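Local coordinates for protein alpha-galactosidase (Thermus thermophilus, PDB 6LCJ) that probably hydrolyses terminal alpha-galactosyl residues from galactosides and assembles as a hexamer, at residues W206-A220 against W285-Y298. Numbering follows the deposited sequence.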
loop_
_atom_site.group_PDB
_atom_site.type_symbol
_atom_site.label_atom_id
_atom_site.label_comp_id
_atom_site.label_asym_id
_atom_site.label_seq_id
_atom_site.Cartn_x
_atom_site.Cartn_y
_atom_site.Cartn_z
ATOM N N TRP E 206 -0.910 -6.890 47.025
ATOM C CA TRP E 206 -0.165 -8.014 47.591
ATOM C C TRP E 206 -0.629 -8.278 49.024
ATOM O O TRP E 206 0.061 -8.022 50.015
ATOM C CB TRP E 206 1.328 -7.733 47.511
ATOM C CG TRP E 206 1.717 -7.537 46.093
ATOM C CD1 TRP E 206 1.960 -6.349 45.457
ATOM C CD2 TRP E 206 1.840 -8.560 45.099
ATOM N NE1 TRP E 206 2.256 -6.576 44.136
ATOM C CE2 TRP E 206 2.187 -7.928 43.890
ATOM C CE3 TRP E 206 1.695 -9.954 45.118
ATOM C CZ2 TRP E 206 2.392 -8.643 42.707
ATOM C CZ3 TRP E 206 1.892 -10.656 43.952
ATOM C CH2 TRP E 206 2.242 -10.004 42.761
ATOM N N GLU E 207 -1.847 -8.799 49.101
ATOM C CA GLU E 207 -2.542 -9.166 50.315
ATOM C C GLU E 207 -3.298 -10.446 50.010
ATOM O O GLU E 207 -3.719 -10.662 48.864
ATOM C CB GLU E 207 -3.516 -8.065 50.775
ATOM C CG GLU E 207 -2.853 -6.812 51.339
ATOM C CD GLU E 207 -2.099 -7.079 52.630
ATOM O OE1 GLU E 207 -2.585 -7.887 53.455
ATOM O OE2 GLU E 207 -1.017 -6.484 52.824
ATOM N N PRO E 208 -3.461 -11.323 50.996
ATOM C CA PRO E 208 -4.025 -12.647 50.708
ATOM C C PRO E 208 -5.474 -12.571 50.255
ATOM O O PRO E 208 -6.291 -11.857 50.836
ATOM C CB PRO E 208 -3.893 -13.393 52.041
ATOM C CG PRO E 208 -3.515 -12.352 53.070
ATOM C CD PRO E 208 -2.843 -11.248 52.328
ATOM N N ASN E 209 -5.785 -13.321 49.205
ATOM C CA ASN E 209 -7.157 -13.448 48.733
ATOM C C ASN E 209 -7.941 -14.395 49.644
ATOM O O ASN E 209 -7.462 -14.857 50.684
ATOM C CB ASN E 209 -7.183 -13.894 47.263
ATOM C CG ASN E 209 -6.497 -15.259 47.017
ATOM O OD1 ASN E 209 -6.678 -16.223 47.770
ATOM N ND2 ASN E 209 -5.733 -15.342 45.924
ATOM N N ASP E 210 -9.169 -14.710 49.232
ATOM C CA ASP E 210 -10.099 -15.466 50.062
ATOM C C ASP E 210 -9.625 -16.882 50.346
ATOM O O ASP E 210 -9.999 -17.453 51.376
ATOM C CB ASP E 210 -11.471 -15.498 49.390
ATOM C CG ASP E 210 -12.254 -14.229 49.636
ATOM O OD1 ASP E 210 -11.830 -13.440 50.523
ATOM O OD2 ASP E 210 -13.284 -14.020 48.953
ATOM N N ARG E 211 -8.806 -17.454 49.474
ATOM C CA ARG E 211 -8.319 -18.807 49.683
ATOM C C ARG E 211 -7.187 -18.878 50.701
ATOM O O ARG E 211 -6.678 -19.977 50.947
ATOM C CB ARG E 211 -7.898 -19.404 48.337
ATOM C CG ARG E 211 -8.970 -19.219 47.256
ATOM C CD ARG E 211 -8.666 -19.964 45.971
ATOM N NE ARG E 211 -7.381 -19.594 45.384
ATOM C CZ ARG E 211 -7.191 -18.558 44.571
ATOM N NH1 ARG E 211 -8.215 -17.776 44.241
ATOM N NH2 ARG E 211 -5.974 -18.302 44.085
ATOM N N PHE E 212 -6.803 -17.757 51.320
ATOM C CA PHE E 212 -5.820 -17.746 52.410
ATOM C C PHE E 212 -6.393 -17.029 53.634
ATOM O O PHE E 212 -5.840 -16.027 54.104
ATOM C CB PHE E 212 -4.513 -17.098 51.948
ATOM C CG PHE E 212 -3.785 -17.905 50.918
ATOM C CD1 PHE E 212 -4.231 -17.942 49.602
ATOM C CD2 PHE E 212 -2.688 -18.666 51.264
ATOM C CE1 PHE E 212 -3.590 -18.715 48.657
ATOM C CE2 PHE E 212 -2.043 -19.440 50.322
ATOM C CZ PHE E 212 -2.491 -19.459 49.016
ATOM N N PRO E 213 -7.491 -17.549 54.209
ATOM C CA PRO E 213 -8.206 -16.778 55.247
ATOM C C PRO E 213 -7.385 -16.471 56.491
ATOM O O PRO E 213 -7.580 -15.407 57.083
ATOM C CB PRO E 213 -9.418 -17.664 55.574
ATOM C CG PRO E 213 -9.047 -19.027 55.096
ATOM C CD PRO E 213 -8.172 -18.822 53.907
ATOM N N ARG E 214 -6.474 -17.344 56.918
ATOM C CA ARG E 214 -5.730 -17.018 58.130
ATOM C C ARG E 214 -4.527 -16.119 57.867
ATOM O O ARG E 214 -3.802 -15.795 58.813
ATOM C CB ARG E 214 -5.297 -18.296 58.857
ATOM C CG ARG E 214 -6.416 -18.905 59.716
ATOM C CD ARG E 214 -6.119 -20.336 60.157
ATOM N NE ARG E 214 -6.239 -21.267 59.044
ATOM C CZ ARG E 214 -6.014 -22.576 59.120
ATOM N NH1 ARG E 214 -5.662 -23.126 60.278
ATOM N NH2 ARG E 214 -6.142 -23.331 58.029
ATOM N N GLY E 215 -4.296 -15.700 56.626
ATOM C CA GLY E 215 -3.244 -14.748 56.341
ATOM C C GLY E 215 -1.889 -15.399 56.129
ATOM O O GLY E 215 -1.640 -16.544 56.512
ATOM N N MET E 216 -0.990 -14.628 55.514
ATOM C CA MET E 216 0.275 -15.194 55.063
ATOM C C MET E 216 1.245 -15.423 56.209
ATOM O O MET E 216 2.096 -16.313 56.117
ATOM C CB MET E 216 0.916 -14.298 53.996
ATOM C CG MET E 216 0.027 -14.052 52.788
ATOM S SD MET E 216 -0.706 -15.550 52.078
ATOM C CE MET E 216 0.758 -16.414 51.488
ATOM N N ALA E 217 1.144 -14.655 57.291
ATOM C CA ALA E 217 2.080 -14.854 58.393
ATOM C C ALA E 217 1.825 -16.175 59.101
ATOM O O ALA E 217 2.761 -16.783 59.626
ATOM C CB ALA E 217 1.991 -13.696 59.382
ATOM N N PHE E 218 0.573 -16.635 59.107
ATOM C CA PHE E 218 0.237 -17.920 59.708
ATOM C C PHE E 218 0.841 -19.073 58.914
ATOM O O PHE E 218 1.502 -19.958 59.477
ATOM C CB PHE E 218 -1.282 -18.055 59.791
ATOM C CG PHE E 218 -1.760 -19.462 59.937
ATOM C CD1 PHE E 218 -1.702 -20.103 61.169
ATOM C CD2 PHE E 218 -2.280 -20.149 58.846
ATOM C CE1 PHE E 218 -2.143 -21.413 61.312
ATOM C CE2 PHE E 218 -2.730 -21.458 58.976
ATOM C CZ PHE E 218 -2.659 -22.093 60.216
ATOM N N LEU E 219 0.609 -19.076 57.599
ATOM C CA LEU E 219 1.212 -20.062 56.709
ATOM C C LEU E 219 2.719 -20.174 56.911
ATOM O O LEU E 219 3.266 -21.280 56.961
ATOM C CB LEU E 219 0.901 -19.686 55.264
ATOM C CG LEU E 219 0.725 -20.805 54.249
ATOM C CD1 LEU E 219 -0.204 -21.870 54.791
ATOM C CD2 LEU E 219 0.170 -20.186 52.988
ATOM N N ALA E 220 3.416 -19.042 57.018
ATOM C CA ALA E 220 4.866 -19.117 57.171
ATOM C C ALA E 220 5.265 -19.725 58.510
ATOM O O ALA E 220 6.294 -20.401 58.594
ATOM C CB ALA E 220 5.501 -17.734 57.013
ATOM N N TRP E 285 7.608 1.908 47.987
ATOM C CA TRP E 285 6.481 0.997 48.148
ATOM C C TRP E 285 6.900 -0.450 47.882
ATOM O O TRP E 285 6.528 -1.360 48.636
ATOM C CB TRP E 285 5.359 1.459 47.219
ATOM C CG TRP E 285 4.153 0.597 47.102
ATOM C CD1 TRP E 285 3.000 0.689 47.838
ATOM C CD2 TRP E 285 3.942 -0.455 46.154
ATOM N NE1 TRP E 285 2.092 -0.259 47.417
ATOM C CE2 TRP E 285 2.649 -0.973 46.385
ATOM C CE3 TRP E 285 4.720 -1.015 45.141
ATOM C CZ2 TRP E 285 2.124 -2.031 45.639
ATOM C CZ3 TRP E 285 4.189 -2.060 44.393
ATOM C CH2 TRP E 285 2.908 -2.552 44.645
ATOM N N ALA E 286 7.695 -0.680 46.833
ATOM C CA ALA E 286 8.137 -2.042 46.543
ATOM C C ALA E 286 9.073 -2.558 47.633
ATOM O O ALA E 286 8.984 -3.726 48.028
ATOM C CB ALA E 286 8.804 -2.113 45.163
ATOM N N ALA E 287 9.965 -1.701 48.143
ATOM C CA ALA E 287 10.761 -2.085 49.304
ATOM C C ALA E 287 9.881 -2.398 50.515
ATOM O O ALA E 287 10.215 -3.282 51.307
ATOM C CB ALA E 287 11.775 -0.993 49.640
ATOM N N ASP E 288 8.752 -1.709 50.670
ATOM C CA ASP E 288 7.839 -2.049 51.754
ATOM C C ASP E 288 7.157 -3.388 51.539
ATOM O O ASP E 288 6.680 -3.980 52.513
ATOM C CB ASP E 288 6.771 -0.972 51.926
ATOM C CG ASP E 288 7.326 0.302 52.500
ATOM O OD1 ASP E 288 8.530 0.325 52.858
ATOM O OD2 ASP E 288 6.559 1.286 52.591
ATOM N N LEU E 289 7.064 -3.861 50.288
ATOM C CA LEU E 289 6.590 -5.225 50.040
ATOM C C LEU E 289 7.590 -6.250 50.558
ATOM O O LEU E 289 7.208 -7.241 51.189
ATOM C CB LEU E 289 6.341 -5.445 48.551
ATOM C CG LEU E 289 5.170 -4.723 47.894
ATOM C CD1 LEU E 289 5.258 -4.911 46.389
ATOM C CD2 LEU E 289 3.845 -5.237 48.436
ATOM N N VAL E 290 8.876 -6.015 50.312
ATOM C CA VAL E 290 9.907 -6.869 50.880
ATOM C C VAL E 290 9.857 -6.824 52.401
ATOM O O VAL E 290 9.852 -7.864 53.070
ATOM C CB VAL E 290 11.286 -6.460 50.345
ATOM C CG1 VAL E 290 12.371 -7.148 51.138
ATOM C CG2 VAL E 290 11.389 -6.798 48.850
ATOM N N ARG E 291 9.819 -5.616 52.974
ATOM C CA ARG E 291 9.727 -5.483 54.427
ATOM C C ARG E 291 8.480 -6.178 54.986
ATOM O O ARG E 291 8.556 -6.887 55.996
ATOM C CB ARG E 291 9.762 -4.001 54.814
ATOM C CG ARG E 291 11.097 -3.342 54.474
ATOM C CD ARG E 291 11.181 -1.879 54.932
ATOM N NE ARG E 291 12.480 -1.245 54.650
ATOM C CZ ARG E 291 13.681 -1.715 55.032
ATOM N NH1 ARG E 291 13.789 -2.853 55.713
ATOM N NH2 ARG E 291 14.794 -1.049 54.722
ATOM N N LYS E 292 7.327 -6.015 54.336
ATOM C CA LYS E 292 6.140 -6.715 54.823
ATOM C C LYS E 292 6.319 -8.239 54.783
ATOM O O LYS E 292 5.877 -8.946 55.699
ATOM C CB LYS E 292 4.913 -6.302 54.023
ATOM C CG LYS E 292 3.750 -7.225 54.200
ATOM C CD LYS E 292 2.465 -6.608 53.687
ATOM C CE LYS E 292 2.624 -6.155 52.252
ATOM N NZ LYS E 292 1.340 -6.175 51.521
ATOM N N ALA E 293 6.964 -8.769 53.734
ATOM C CA ALA E 293 7.111 -10.220 53.627
ATOM C C ALA E 293 8.049 -10.766 54.699
ATOM O O ALA E 293 7.785 -11.829 55.274
ATOM C CB ALA E 293 7.602 -10.610 52.231
ATOM N N LEU E 294 9.146 -10.055 54.984
ATOM C CA LEU E 294 10.043 -10.474 56.059
ATOM C C LEU E 294 9.321 -10.481 57.393
ATOM O O LEU E 294 9.460 -11.427 58.179
ATOM C CB LEU E 294 11.258 -9.560 56.149
ATOM C CG LEU E 294 12.250 -9.456 55.004
ATOM C CD1 LEU E 294 13.572 -8.969 55.534
ATOM C CD2 LEU E 294 12.417 -10.782 54.291
ATOM N N ALA E 295 8.536 -9.437 57.665
ATOM C CA ALA E 295 7.799 -9.386 58.923
ATOM C C ALA E 295 6.815 -10.534 59.018
ATOM O O ALA E 295 6.547 -11.037 60.112
ATOM C CB ALA E 295 7.075 -8.052 59.061
ATOM N N TRP E 296 6.285 -10.970 57.879
ATOM C CA TRP E 296 5.372 -12.100 57.841
ATOM C C TRP E 296 6.044 -13.420 58.190
ATOM O O TRP E 296 5.340 -14.382 58.505
ATOM C CB TRP E 296 4.754 -12.204 56.453
ATOM C CG TRP E 296 3.582 -11.326 56.261
ATOM C CD1 TRP E 296 2.884 -10.682 57.226
ATOM C CD2 TRP E 296 2.948 -11.003 55.011
ATOM N NE1 TRP E 296 1.853 -9.965 56.660
ATOM C CE2 TRP E 296 1.872 -10.148 55.302
ATOM C CE3 TRP E 296 3.191 -11.358 53.676
ATOM C CZ2 TRP E 296 1.035 -9.636 54.309
ATOM C CZ3 TRP E 296 2.366 -10.852 52.696
ATOM C CH2 TRP E 296 1.296 -9.994 53.018
ATOM N N GLY E 297 7.374 -13.504 58.113
ATOM C CA GLY E 297 8.075 -14.755 58.336
ATOM C C GLY E 297 8.791 -15.333 57.127
ATOM O O GLY E 297 9.549 -16.308 57.287
ATOM N N TYR E 298 8.599 -14.769 55.930
ATOM C CA TYR E 298 9.284 -15.257 54.737
ATOM C C TYR E 298 10.664 -14.629 54.626
ATOM O O TYR E 298 10.793 -13.406 54.713
ATOM C CB TYR E 298 8.464 -14.938 53.487
ATOM C CG TYR E 298 7.078 -15.517 53.542
ATOM C CD1 TYR E 298 6.053 -14.857 54.210
ATOM C CD2 TYR E 298 6.794 -16.743 52.958
ATOM C CE1 TYR E 298 4.791 -15.393 54.275
ATOM C CE2 TYR E 298 5.525 -17.280 53.013
ATOM C CZ TYR E 298 4.536 -16.604 53.676
ATOM O OH TYR E 298 3.279 -17.135 53.731
#
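Lys292 reaches from helix 285-296 to the end of strand 205-206 and the loop after it, and Trp296 and Tyr298 meet helix 216-220, a contact between neighbouring beta/alpha units on the outside of the TIM barrel. The two helix segments approach to 9.4 Å between axes and cross at -49°. Lys292 CB points toward segment 206-220; CG, anti to the backbone N, lies over one face of the Trp296 indole toward its rim, one turn along the same helix. CD passes Glu207 OE2 at 3.6 Å, CE lies near both that oxygen and Trp206 O, and the bend at chi3 (54°) brings NZ between the two. NZ donates to Trp206 O over 2.7 Å and forms an equally long salt bridge with Glu207 OE2, met on the anti side and out of the carboxylate plane. The other face of Trp296 takes Met216 CB, 4.0 Å from the centroid of its six-membered ring and 21° off the normal, a CH-pi contact. Toward the N-terminal side of helix 285-296, Trp206 CB lies 3.7 Å from Leu289 CD2, and Trp285 CH2 meets the edge of the Trp206 ring. Where the helix ends in a Schellman motif at Gly297, Ala220 CB sits over the Tyr298 ring, 3.8 Å from the centroid. Met216 O accepts from Tyr298 OH at 2.8 Å and from Ala220 N, arriving from opposite faces of the carbonyl plane.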